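Peptidoglycan recognition protein 3 (Branchiostoma belcheri tsingtauense, PDB 4Z8I) probably hydrolyses the amide bond between N-acetylmuramic acid and L-alanine in bacterial peptidoglycan, through a zinc amidase domain joined to a chitin-binding domain. Local coordinates at residues Q3-S7 with G23-P27; D8-G12 with C34-C40; Y79-L85 with R142-R147; F167-P172 with G212-D218. All coordinates share one frame; numbering follows the deposited sequence.

Contact 1: residues Q3-S7 with G23-P27; sequences QRWRS and GECNP
The indole of Trp-5 carries the side chain of Asn-26 on one face, with the amide plane and the ring only 9° apart. Asn-26 CB sits over the six-membered ring, 3.6 Å from its centroid in a CH-pi contact, and Asn-26 OD1, which reaches 3.4 Å from Trp-5 CH2, accepts from His-28 N, helping to hold the amide flat on the ring. At the edge of the Arg-4 guanidinium, near its plane, lies Glu-24 OE1. Trp-5 gains its position with CG between backbone N and carbonyl carbon (chi1 59°), swinging the indole across 23-27. Pro-27 CD touches Trp-5 CZ3 at 3.9 Å. Both segments are irregular loops of the small N-terminal domain, probably hevein-like, where disulfides such as Cys-25 to Cys-40 stand in for a hydrophobic core and a broad aromatic can cover backbone. An alanine in place of Trp-5 would probably leave the Asn-26 amide without the surface it lies on and open a gap beside Pro-27. One backbone bond joins the loops, Glu-24 N to Arg-4 O at 2.8 Å. Arg-4 and Glu-24 run side by side; Arg-4 NH2 and Glu-24 OE1, 4.3 Å apart, probably attract, though beyond salt-bridge range.

Contact 2: residues D8-G12 with C34-C40; sequences DGRCG and CSEWGWC
The carbonyl oxygen of Gly-38 takes two donors from the other segment: Cys-11 N at 2.8 Å, from above the carbonyl plane, and, weakly, Arg-10 NE at 3.4 Å. Alongside, Cys-40 N gives a nearly straight bond to Gly-9 O at 2.9 Å. Arg-10 folds back at chi2 and chi3 (-135° and 64°), which lays its guanidinium flat on the indole of Trp-39, planes 19° apart. The stack is a cation-pi contact, Arg-10 CZ lying 3.8 Å from the centroid of the five-membered ring, while Arg-10 CD rests over the six-membered ring. Without the guanidinium, as with a leucine here, the Trp-39 face would probably be left without its stacked cation and Gly-38 O with Cys-11 N as its one donor across the contact. Asp-8 OD1 accepts from Arg-10 N in an Asx turn, and its OD2 forms a salt bridge with Arg-6. The Cys-11 to Cys-34 disulfide joins the loops covalently. Gly-38 ends a type I turn from Ser-35 with positive phi, and a side chain there would run into Cys-11 O. Ser-35, Trp-37 and Trp-39 recall the serine and aromatic sugar site of hevein, consistent with chitin binding. The turn links strand 33-34 to its antiparallel partner 40-41, with strand 53-54 on the other side of 33-34, and 8-12 lies against that hairpin as a loop.

Contact 3: residues Y79-L85 with R142-R147; sequences YNVFLSL and RGWDRR
Arg-142 meets Tyr-79 first, its CZ over one ring face, 4.4 Å from the centroid, in a cation-pi contact with the planes 48° apart. Its guanidinium is held by NH1 to Arg-147 O, while NE and NH2 bind the carbonyls of Ile-126 and Asp-125. The methyls Leu-83 CD1 and Leu-85 CD2 pack against the Trp-144 carbonyl. Asp-145 O accepts from Leu-83 N at 2.8 Å, and its carboxylate pairs with Lys-192. Together with Arg-147 N to Val-81 O, that backbone bond flanks Phe-82 and Arg-146, a non-hydrogen-bonded pair in a single antiparallel bridge. The bridge joins the loop after strand 138-140 to the loop leading into strand 87-94, both strands of the mixed sheet of the amidase fold. Arg-146 runs extended along Phe-82; its last torsion (chi4 85°) turns the guanidinium so that NE reaches Tyr-79 O at 2.8 Å and NH2 reaches Asn-80 OD1 at 3.0 Å, both in its plane, while Phe-82 CE1 lies over its face, 3.6 Å from Arg-146 CZ. Arg-147 presents a guanidinium face to Val-81 CG1, and its carbonyl oxygen takes a second bond, from Tyr-79 OH at 3.0 Å.

Contact 4: residues F167-P172 with G212-D218; sequences FTSQKP and GNLLYDD
Leu-214 presses its branched end into the bend of 168-171: CD1 approaches Ser-169 O at 3.4 Å, CG faces Thr-168 O, and CB lies against Lys-171 CG at 3.6 Å. A leucine fits because its methyl fills the bend without asking for a polar partner. Lys-171 crosses it at about a right angle, then bends at chi3 (69°), which carries NZ to Asp-218 OD1 for a salt bridge of 3.1 Å. The ammonium comes to the anti side of the carboxylate, 30° out of its plane, and OD2 accepts from Trp-222 NE1. Leu-214, Leu-215 and Asp-218 belong to helix 213-218, which begins just beyond the zinc ligand Cys-210; the loop 167-172, between strand 158-163 and helix 174-190, lies against its first turn. Phe-167 O points at that turn, with weak bonds from Leu-214 N and Leu-215 N. Gly-212, at the N-cap position, suits the tight approach, since a CB there would collide with Phe-167 O. Leu-215 CB meets Phe-167 CB at 3.7 Å; with CG anti to the backbone N (chi1 177°), its CD1 reaches Pro-172 CG at 3.9 Å. Pro-172 CG in turn covers one face of the Phe-167 ring.

How the contacts relate
From the N terminus, contact 1 closes the first loop, bringing 23-27 back to 3-7, and contact 2 opens inside it and closes beyond it, so the two cross. They touch through the Cys-25 to Cys-40 disulfide and a probable hydrogen bond of Gly-12 N to Gly-23 O, and together they fix the N-terminal loops against the small three-stranded sheet. The chain then enters the amidase domain. Contact 3 closes a long loop holding helix 103-120 and three strands of the mixed sheet; contact 4 follows in series, fastening helix 213-218 to the loop before helix 174-190. Contacts 3 and 4 have centres about 28 Å apart, and contacts 1 and 3 lie on opposite sides of the chain's centre.

Contact 1: residues Q3-S7 with G23-P27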
# COMPACT_ATOMS: atom_id res chain seq x y z
N GLN A 3 -11.45 -15.32 -6.79
CA GLN A 3 -11.57 -13.89 -6.51
C GLN A 3 -12.72 -13.25 -7.28
O GLN A 3 -13.52 -13.94 -7.92
CB GLN A 3 -10.24 -13.18 -6.81
CG GLN A 3 -9.21 -13.33 -5.70
CD GLN A 3 -7.78 -13.30 -6.21
OE1 GLN A 3 -7.52 -13.64 -7.36
NE2 GLN A 3 -6.85 -12.89 -5.35
N ARG A 4 -12.80 -11.92 -7.22
CA ARG A 4 -13.93 -11.19 -7.78
C ARG A 4 -13.87 -11.04 -9.29
O ARG A 4 -14.82 -10.56 -9.91
CB ARG A 4 -14.07 -9.83 -7.11
CG ARG A 4 -14.37 -9.90 -5.62
CD ARG A 4 -14.95 -8.60 -5.10
NE ARG A 4 -15.29 -8.70 -3.69
CZ ARG A 4 -15.91 -7.75 -3.00
NH1 ARG A 4 -16.18 -7.93 -1.71
NH2 ARG A 4 -16.27 -6.62 -3.60
N TRP A 5 -12.75 -11.44 -9.89
CA TRP A 5 -12.63 -11.43 -11.34
C TRP A 5 -12.17 -12.78 -11.86
O TRP A 5 -11.55 -13.55 -11.14
CB TRP A 5 -11.67 -10.33 -11.80
CG TRP A 5 -10.31 -10.47 -11.25
CD1 TRP A 5 -9.26 -11.16 -11.78
CD2 TRP A 5 -9.82 -9.88 -10.04
NE1 TRP A 5 -8.16 -11.05 -10.98
CE2 TRP A 5 -8.48 -10.27 -9.90
CE3 TRP A 5 -10.40 -9.08 -9.05
CZ2 TRP A 5 -7.70 -9.87 -8.82
CZ3 TRP A 5 -9.62 -8.68 -7.98
CH2 TRP A 5 -8.29 -9.08 -7.87
N ARG A 6 -12.48 -13.05 -13.12
CA ARG A 6 -12.15 -14.33 -13.74
C ARG A 6 -10.70 -14.37 -14.22
O ARG A 6 -10.01 -13.35 -14.22
CB ARG A 6 -13.09 -14.60 -14.91
CG ARG A 6 -14.54 -14.24 -14.62
CD ARG A 6 -15.48 -15.36 -15.01
NE ARG A 6 -15.36 -15.71 -16.42
CZ ARG A 6 -16.00 -16.73 -16.98
NH1 ARG A 6 -16.80 -17.50 -16.25
NH2 ARG A 6 -15.85 -16.98 -18.27
N SER A 7 -10.25 -15.55 -14.61
CA SER A 7 -8.88 -15.74 -15.06
C SER A 7 -8.78 -15.67 -16.58
O SER A 7 -7.69 -15.53 -17.13
CB SER A 7 -8.35 -17.09 -14.57
OG SER A 7 -9.13 -18.16 -15.08
N GLY A 23 -19.40 -10.88 -12.53
CA GLY A 23 -17.95 -10.98 -12.53
C GLY A 23 -17.35 -9.60 -12.67
O GLY A 23 -17.84 -8.78 -13.46
N GLU A 24 -16.30 -9.32 -11.91
CA GLU A 24 -15.73 -7.99 -11.89
C GLU A 24 -14.36 -7.94 -12.56
O GLU A 24 -14.01 -8.82 -13.34
CB GLU A 24 -15.63 -7.48 -10.45
CG GLU A 24 -16.95 -7.54 -9.69
CD GLU A 24 -16.86 -6.97 -8.29
OE1 GLU A 24 -15.73 -6.65 -7.84
OE2 GLU A 24 -17.91 -6.86 -7.63
N CYS A 25 -13.59 -6.90 -12.25
CA CYS A 25 -12.26 -6.75 -12.83
C CYS A 25 -11.25 -6.31 -11.78
O CYS A 25 -11.58 -5.56 -10.86
CB CYS A 25 -12.30 -5.74 -13.99
SG CYS A 25 -13.20 -6.31 -15.45
N ASN A 26 -10.02 -6.80 -11.92
CA ASN A 26 -8.92 -6.44 -11.03
C ASN A 26 -8.63 -4.94 -11.07
O ASN A 26 -8.15 -4.43 -12.08
CB ASN A 26 -7.68 -7.24 -11.42
CG ASN A 26 -6.51 -7.02 -10.47
OD1 ASN A 26 -6.67 -6.48 -9.37
ND2 ASN A 26 -5.33 -7.46 -10.88
N PRO A 27 -8.90 -4.24 -9.96
CA PRO A 27 -8.77 -2.78 -9.87
C PRO A 27 -7.34 -2.33 -10.13
O PRO A 27 -7.10 -1.21 -10.57
CB PRO A 27 -9.14 -2.48 -8.42
CG PRO A 27 -9.93 -3.65 -7.97
CD PRO A 27 -9.35 -4.83 -8.69

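Contact 2: residues D8-G12 with C34-C40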
# COMPACT_ATOMS: atom_id res chain seq x y z
N ASP A 8 -9.93 -15.78 -17.25
CA ASP A 8 -9.96 -15.73 -18.70
C ASP A 8 -10.15 -14.31 -19.22
O ASP A 8 -10.03 -14.06 -20.42
CB ASP A 8 -11.04 -16.66 -19.26
CG ASP A 8 -12.44 -16.30 -18.79
OD1 ASP A 8 -12.57 -15.50 -17.83
OD2 ASP A 8 -13.42 -16.82 -19.36
N GLY A 9 -10.43 -13.38 -18.32
CA GLY A 9 -10.53 -11.97 -18.67
C GLY A 9 -11.94 -11.50 -18.97
O GLY A 9 -12.13 -10.37 -19.42
N ARG A 10 -12.92 -12.35 -18.72
CA ARG A 10 -14.31 -11.99 -18.94
C ARG A 10 -14.96 -11.48 -17.66
O ARG A 10 -14.42 -11.66 -16.57
CB ARG A 10 -15.08 -13.18 -19.53
CG ARG A 10 -14.39 -13.80 -20.74
CD ARG A 10 -15.35 -14.08 -21.88
NE ARG A 10 -15.93 -12.85 -22.42
CZ ARG A 10 -16.73 -12.80 -23.48
NH1 ARG A 10 -17.05 -13.92 -24.12
NH2 ARG A 10 -17.21 -11.64 -23.90
N CYS A 11 -16.12 -10.84 -17.80
CA CYS A 11 -16.78 -10.19 -16.67
C CYS A 11 -18.23 -9.87 -17.02
O CYS A 11 -18.68 -10.14 -18.13
CB CYS A 11 -16.04 -8.89 -16.31
SG CYS A 11 -16.06 -7.65 -17.63
N GLY A 12 -18.95 -9.28 -16.07
CA GLY A 12 -20.33 -8.91 -16.28
C GLY A 12 -21.31 -9.95 -15.75
O GLY A 12 -20.91 -10.91 -15.10
N CYS A 34 -15.06 -3.23 -16.92
CA CYS A 34 -15.92 -4.25 -17.50
C CYS A 34 -16.84 -3.61 -18.53
O CYS A 34 -17.68 -2.78 -18.19
CB CYS A 34 -16.75 -4.93 -16.41
SG CYS A 34 -17.55 -6.47 -16.92
N SER A 35 -16.67 -3.98 -19.80
CA SER A 35 -17.40 -3.36 -20.90
C SER A 35 -18.79 -3.96 -21.12
O SER A 35 -19.23 -4.82 -20.36
CB SER A 35 -16.59 -3.45 -22.19
OG SER A 35 -16.48 -4.80 -22.62
N GLU A 36 -19.47 -3.49 -22.17
CA GLU A 36 -20.77 -4.02 -22.57
C GLU A 36 -20.68 -5.49 -22.92
O GLU A 36 -21.59 -6.27 -22.64
CB GLU A 36 -21.29 -3.28 -23.81
CG GLU A 36 -21.84 -1.89 -23.57
CD GLU A 36 -22.15 -1.18 -24.87
OE1 GLU A 36 -21.92 -1.78 -25.94
OE2 GLU A 36 -22.63 -0.02 -24.83
N TRP A 37 -19.57 -5.86 -23.56
CA TRP A 37 -19.43 -7.17 -24.16
C TRP A 37 -18.84 -8.19 -23.19
O TRP A 37 -18.52 -9.31 -23.58
CB TRP A 37 -18.58 -7.06 -25.42
CG TRP A 37 -18.98 -5.89 -26.27
CD1 TRP A 37 -18.40 -4.66 -26.29
CD2 TRP A 37 -20.07 -5.84 -27.19
NE1 TRP A 37 -19.06 -3.85 -27.18
CE2 TRP A 37 -20.09 -4.55 -27.75
CE3 TRP A 37 -21.04 -6.77 -27.60
CZ2 TRP A 37 -21.03 -4.16 -28.70
CZ3 TRP A 37 -21.97 -6.38 -28.54
CH2 TRP A 37 -21.96 -5.09 -29.08
N GLY A 38 -18.71 -7.79 -21.93
CA GLY A 38 -18.28 -8.69 -20.89
C GLY A 38 -16.80 -9.01 -20.92
O GLY A 38 -16.39 -10.11 -20.52
N TRP A 39 -16.00 -8.07 -21.39
CA TRP A 39 -14.55 -8.21 -21.34
C TRP A 39 -13.95 -7.19 -20.38
O TRP A 39 -14.43 -6.06 -20.28
CB TRP A 39 -13.92 -8.03 -22.72
CG TRP A 39 -14.06 -9.21 -23.63
CD1 TRP A 39 -14.96 -9.36 -24.64
CD2 TRP A 39 -13.28 -10.40 -23.61
NE1 TRP A 39 -14.78 -10.58 -25.26
CE2 TRP A 39 -13.76 -11.24 -24.64
CE3 TRP A 39 -12.21 -10.85 -22.82
CZ2 TRP A 39 -13.21 -12.50 -24.89
CZ3 TRP A 39 -11.67 -12.10 -23.07
CH2 TRP A 39 -12.17 -12.90 -24.10
N CYS A 40 -12.90 -7.59 -19.67
CA CYS A 40 -12.11 -6.64 -18.92
C CYS A 40 -11.15 -5.93 -19.87
O CYS A 40 -10.32 -6.58 -20.52
CB CYS A 40 -11.35 -7.33 -17.79
SG CYS A 40 -12.41 -7.91 -16.44

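Contact 3: residues Y79-L85 with R142-R147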
# COMPACT_ATOMS: atom_id res chain seq x y z
N TYR A 79 9.73 19.04 7.43
CA TYR A 79 10.78 18.29 6.74
C TYR A 79 10.52 18.29 5.24
O TYR A 79 9.50 17.78 4.77
CB TYR A 79 10.82 16.85 7.27
CG TYR A 79 11.80 15.95 6.55
CD1 TYR A 79 13.15 15.97 6.86
CD2 TYR A 79 11.36 15.08 5.57
CE1 TYR A 79 14.04 15.14 6.21
CE2 TYR A 79 12.24 14.25 4.91
CZ TYR A 79 13.58 14.28 5.24
OH TYR A 79 14.47 13.46 4.58
N ASN A 80 11.44 18.87 4.49
CA ASN A 80 11.23 19.05 3.06
C ASN A 80 12.38 18.56 2.19
O ASN A 80 12.78 19.24 1.24
CB ASN A 80 10.90 20.52 2.77
CG ASN A 80 9.75 21.04 3.60
OD1 ASN A 80 8.58 20.77 3.31
ND2 ASN A 80 10.06 21.80 4.65
N VAL A 81 12.92 17.39 2.52
CA VAL A 81 13.93 16.75 1.68
C VAL A 81 13.24 15.80 0.70
O VAL A 81 12.78 14.72 1.08
CB VAL A 81 14.97 16.00 2.52
CG1 VAL A 81 15.95 15.27 1.63
CG2 VAL A 81 15.70 16.97 3.42
N PHE A 82 13.17 16.21 -0.56
CA PHE A 82 12.33 15.53 -1.54
C PHE A 82 12.98 14.36 -2.27
O PHE A 82 14.16 14.41 -2.61
CB PHE A 82 11.75 16.54 -2.53
CG PHE A 82 10.95 17.63 -1.89
CD1 PHE A 82 9.66 17.39 -1.43
CD2 PHE A 82 11.49 18.90 -1.72
CE1 PHE A 82 8.93 18.39 -0.83
CE2 PHE A 82 10.76 19.90 -1.12
CZ PHE A 82 9.48 19.64 -0.67
N LEU A 83 12.19 13.32 -2.49
CA LEU A 83 12.63 12.16 -3.27
C LEU A 83 12.64 12.49 -4.75
O LEU A 83 11.80 13.25 -5.23
CB LEU A 83 11.68 10.99 -3.04
CG LEU A 83 11.90 10.15 -1.78
CD1 LEU A 83 10.75 9.19 -1.58
CD2 LEU A 83 13.21 9.40 -1.89
N SER A 84 13.61 11.93 -5.47
CA SER A 84 13.58 11.99 -6.92
C SER A 84 12.50 11.03 -7.40
O SER A 84 12.55 9.83 -7.13
CB SER A 84 14.94 11.59 -7.49
OG SER A 84 14.96 11.75 -8.90
N LEU A 85 11.50 11.56 -8.10
CA LEU A 85 10.40 10.75 -8.58
C LEU A 85 10.57 10.43 -10.07
O LEU A 85 11.15 11.23 -10.81
CB LEU A 85 9.06 11.45 -8.31
CG LEU A 85 8.73 11.69 -6.84
CD1 LEU A 85 7.45 12.49 -6.69
CD2 LEU A 85 8.61 10.37 -6.10
N ARG A 142 5.83 10.43 5.80
CA ARG A 142 6.51 11.46 5.03
C ARG A 142 5.92 11.58 3.63
O ARG A 142 6.22 12.52 2.89
CB ARG A 142 8.01 11.21 4.97
CG ARG A 142 8.66 11.16 6.34
CD ARG A 142 10.18 11.10 6.28
NE ARG A 142 10.74 11.12 7.63
CZ ARG A 142 12.04 11.26 7.90
NH1 ARG A 142 12.92 11.39 6.92
NH2 ARG A 142 12.45 11.27 9.16
N GLY A 143 5.07 10.63 3.26
CA GLY A 143 4.34 10.69 2.00
C GLY A 143 5.11 10.24 0.78
O GLY A 143 6.15 9.60 0.88
N TRP A 144 4.58 10.58 -0.39
CA TRP A 144 5.15 10.17 -1.67
C TRP A 144 6.43 10.93 -1.98
O TRP A 144 7.37 10.38 -2.55
CB TRP A 144 4.16 10.44 -2.80
CG TRP A 144 2.84 9.75 -2.66
CD1 TRP A 144 1.64 10.34 -2.39
CD2 TRP A 144 2.59 8.35 -2.78
NE1 TRP A 144 0.65 9.38 -2.34
CE2 TRP A 144 1.21 8.16 -2.58
CE3 TRP A 144 3.40 7.24 -3.04
CZ2 TRP A 144 0.63 6.89 -2.62
CZ3 TRP A 144 2.82 5.99 -3.09
CH2 TRP A 144 1.44 5.82 -2.88
N ASP A 145 6.45 12.21 -1.61
CA ASP A 145 7.40 13.15 -2.18
C ASP A 145 8.64 13.42 -1.32
O ASP A 145 9.59 14.03 -1.79
CB ASP A 145 6.69 14.47 -2.50
CG ASP A 145 5.50 14.27 -3.41
OD1 ASP A 145 5.49 13.28 -4.18
OD2 ASP A 145 4.56 15.09 -3.37
N ARG A 146 8.62 12.96 -0.07
CA ARG A 146 9.72 13.25 0.85
C ARG A 146 10.58 12.03 1.15
O ARG A 146 10.08 10.91 1.29
CB ARG A 146 9.18 13.88 2.14
CG ARG A 146 8.86 15.36 1.99
CD ARG A 146 7.83 15.85 3.01
NE ARG A 146 7.56 17.28 2.83
CZ ARG A 146 6.68 17.78 1.96
NH1 ARG A 146 5.97 16.97 1.19
NH2 ARG A 146 6.51 19.09 1.86
N ARG A 147 11.89 12.25 1.24
CA ARG A 147 12.83 11.18 1.57
C ARG A 147 12.57 10.64 2.97
O ARG A 147 12.46 11.40 3.93
CB ARG A 147 14.27 11.67 1.49
CG ARG A 147 15.29 10.62 1.91
CD ARG A 147 16.64 11.24 2.20
NE ARG A 147 17.20 11.89 1.02
CZ ARG A 147 18.33 12.59 1.03
NH1 ARG A 147 19.01 12.74 2.15
NH2 ARG A 147 18.77 13.15 -0.09

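Contact 4: residues F167-P172 with G212-D218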
# COMPACT_ATOMS: atom_id res chain seq x y z
N PHE A 167 5.42 -9.21 13.24
CA PHE A 167 4.99 -10.29 12.36
C PHE A 167 6.08 -11.33 12.13
O PHE A 167 6.31 -11.77 11.00
CB PHE A 167 4.45 -9.71 11.06
CG PHE A 167 3.35 -8.71 11.27
CD1 PHE A 167 2.11 -9.12 11.75
CD2 PHE A 167 3.56 -7.36 11.04
CE1 PHE A 167 1.11 -8.21 11.97
CE2 PHE A 167 2.56 -6.45 11.26
CZ PHE A 167 1.33 -6.87 11.73
N THR A 168 6.73 -11.72 13.22
CA THR A 168 7.73 -12.78 13.20
C THR A 168 7.02 -14.13 13.32
O THR A 168 7.44 -15.11 12.70
CB THR A 168 8.73 -12.62 14.36
OG1 THR A 168 8.03 -12.61 15.60
CG2 THR A 168 9.50 -11.31 14.21
N SER A 169 5.95 -14.16 14.10
CA SER A 169 5.17 -15.38 14.29
C SER A 169 3.70 -15.15 13.93
O SER A 169 2.88 -16.06 14.04
CB SER A 169 5.28 -15.88 15.73
OG SER A 169 6.63 -16.15 16.06
N GLN A 170 3.38 -13.93 13.51
CA GLN A 170 2.03 -13.58 13.06
C GLN A 170 2.07 -13.03 11.65
O GLN A 170 3.13 -12.67 11.14
CB GLN A 170 1.41 -12.53 13.98
CG GLN A 170 0.73 -13.08 15.22
CD GLN A 170 -0.10 -12.02 15.93
OE1 GLN A 170 -0.03 -10.83 15.62
NE2 GLN A 170 -0.91 -12.46 16.89
N LYS A 171 0.90 -12.96 11.02
CA LYS A 171 0.76 -12.23 9.76
C LYS A 171 -0.29 -11.15 9.97
O LYS A 171 -1.23 -11.34 10.74
CB LYS A 171 0.35 -13.17 8.62
CG LYS A 171 1.38 -14.25 8.32
CD LYS A 171 0.93 -15.20 7.22
CE LYS A 171 0.87 -14.52 5.87
NZ LYS A 171 0.49 -15.48 4.78
N PRO A 172 -0.13 -10.01 9.30
CA PRO A 172 -1.12 -8.93 9.40
C PRO A 172 -2.48 -9.40 8.89
O PRO A 172 -2.56 -10.44 8.24
CB PRO A 172 -0.56 -7.85 8.48
CG PRO A 172 0.91 -8.13 8.40
CD PRO A 172 1.02 -9.62 8.46
N GLY A 212 9.93 -9.08 9.87
CA GLY A 212 9.43 -10.27 10.54
C GLY A 212 9.30 -11.44 9.59
O GLY A 212 8.98 -11.26 8.42
N ASN A 213 9.53 -12.65 10.10
CA ASN A 213 9.54 -13.86 9.28
C ASN A 213 8.29 -14.10 8.41
O ASN A 213 8.40 -14.26 7.20
CB ASN A 213 9.80 -15.10 10.14
CG ASN A 213 11.26 -15.21 10.57
OD1 ASN A 213 12.16 -14.72 9.89
ND2 ASN A 213 11.48 -15.87 11.70
N LEU A 214 7.12 -14.14 9.04
CA LEU A 214 5.89 -14.50 8.32
C LEU A 214 5.44 -13.46 7.29
O LEU A 214 5.01 -13.82 6.19
CB LEU A 214 4.76 -14.81 9.31
CG LEU A 214 4.94 -16.05 10.20
CD1 LEU A 214 3.61 -16.54 10.72
CD2 LEU A 214 5.65 -17.15 9.44
N LEU A 215 5.53 -12.19 7.65
CA LEU A 215 5.22 -11.12 6.71
C LEU A 215 6.20 -11.14 5.54
O LEU A 215 5.81 -10.95 4.38
CB LEU A 215 5.26 -9.76 7.41
CG LEU A 215 5.01 -8.55 6.51
CD1 LEU A 215 3.71 -8.72 5.76
CD2 LEU A 215 5.00 -7.27 7.33
N TYR A 216 7.48 -11.38 5.85
CA TYR A 216 8.51 -11.49 4.82
C TYR A 216 8.23 -12.67 3.90
O TYR A 216 8.51 -12.61 2.71
CB TYR A 216 9.89 -11.64 5.46
CG TYR A 216 11.02 -11.74 4.46
CD1 TYR A 216 11.47 -10.61 3.78
CD2 TYR A 216 11.66 -12.95 4.22
CE1 TYR A 216 12.51 -10.69 2.87
CE2 TYR A 216 12.69 -13.04 3.31
CZ TYR A 216 13.11 -11.91 2.65
OH TYR A 216 14.15 -12.00 1.74
N ASP A 217 7.67 -13.74 4.45
CA ASP A 217 7.26 -14.89 3.65
C ASP A 217 6.11 -14.50 2.74
O ASP A 217 6.07 -14.89 1.57
CB ASP A 217 6.86 -16.07 4.53
CG ASP A 217 8.06 -16.82 5.09
OD1 ASP A 217 9.18 -16.67 4.55
OD2 ASP A 217 7.88 -17.58 6.07
N ASP A 218 5.16 -13.73 3.27
CA ASP A 218 3.99 -13.34 2.49
C ASP A 218 4.36 -12.43 1.32
O ASP A 218 3.84 -12.59 0.21
CB ASP A 218 2.93 -12.68 3.37
CG ASP A 218 1.63 -12.40 2.63
OD1 ASP A 218 0.81 -13.34 2.50
OD2 ASP A 218 1.42 -11.26 2.19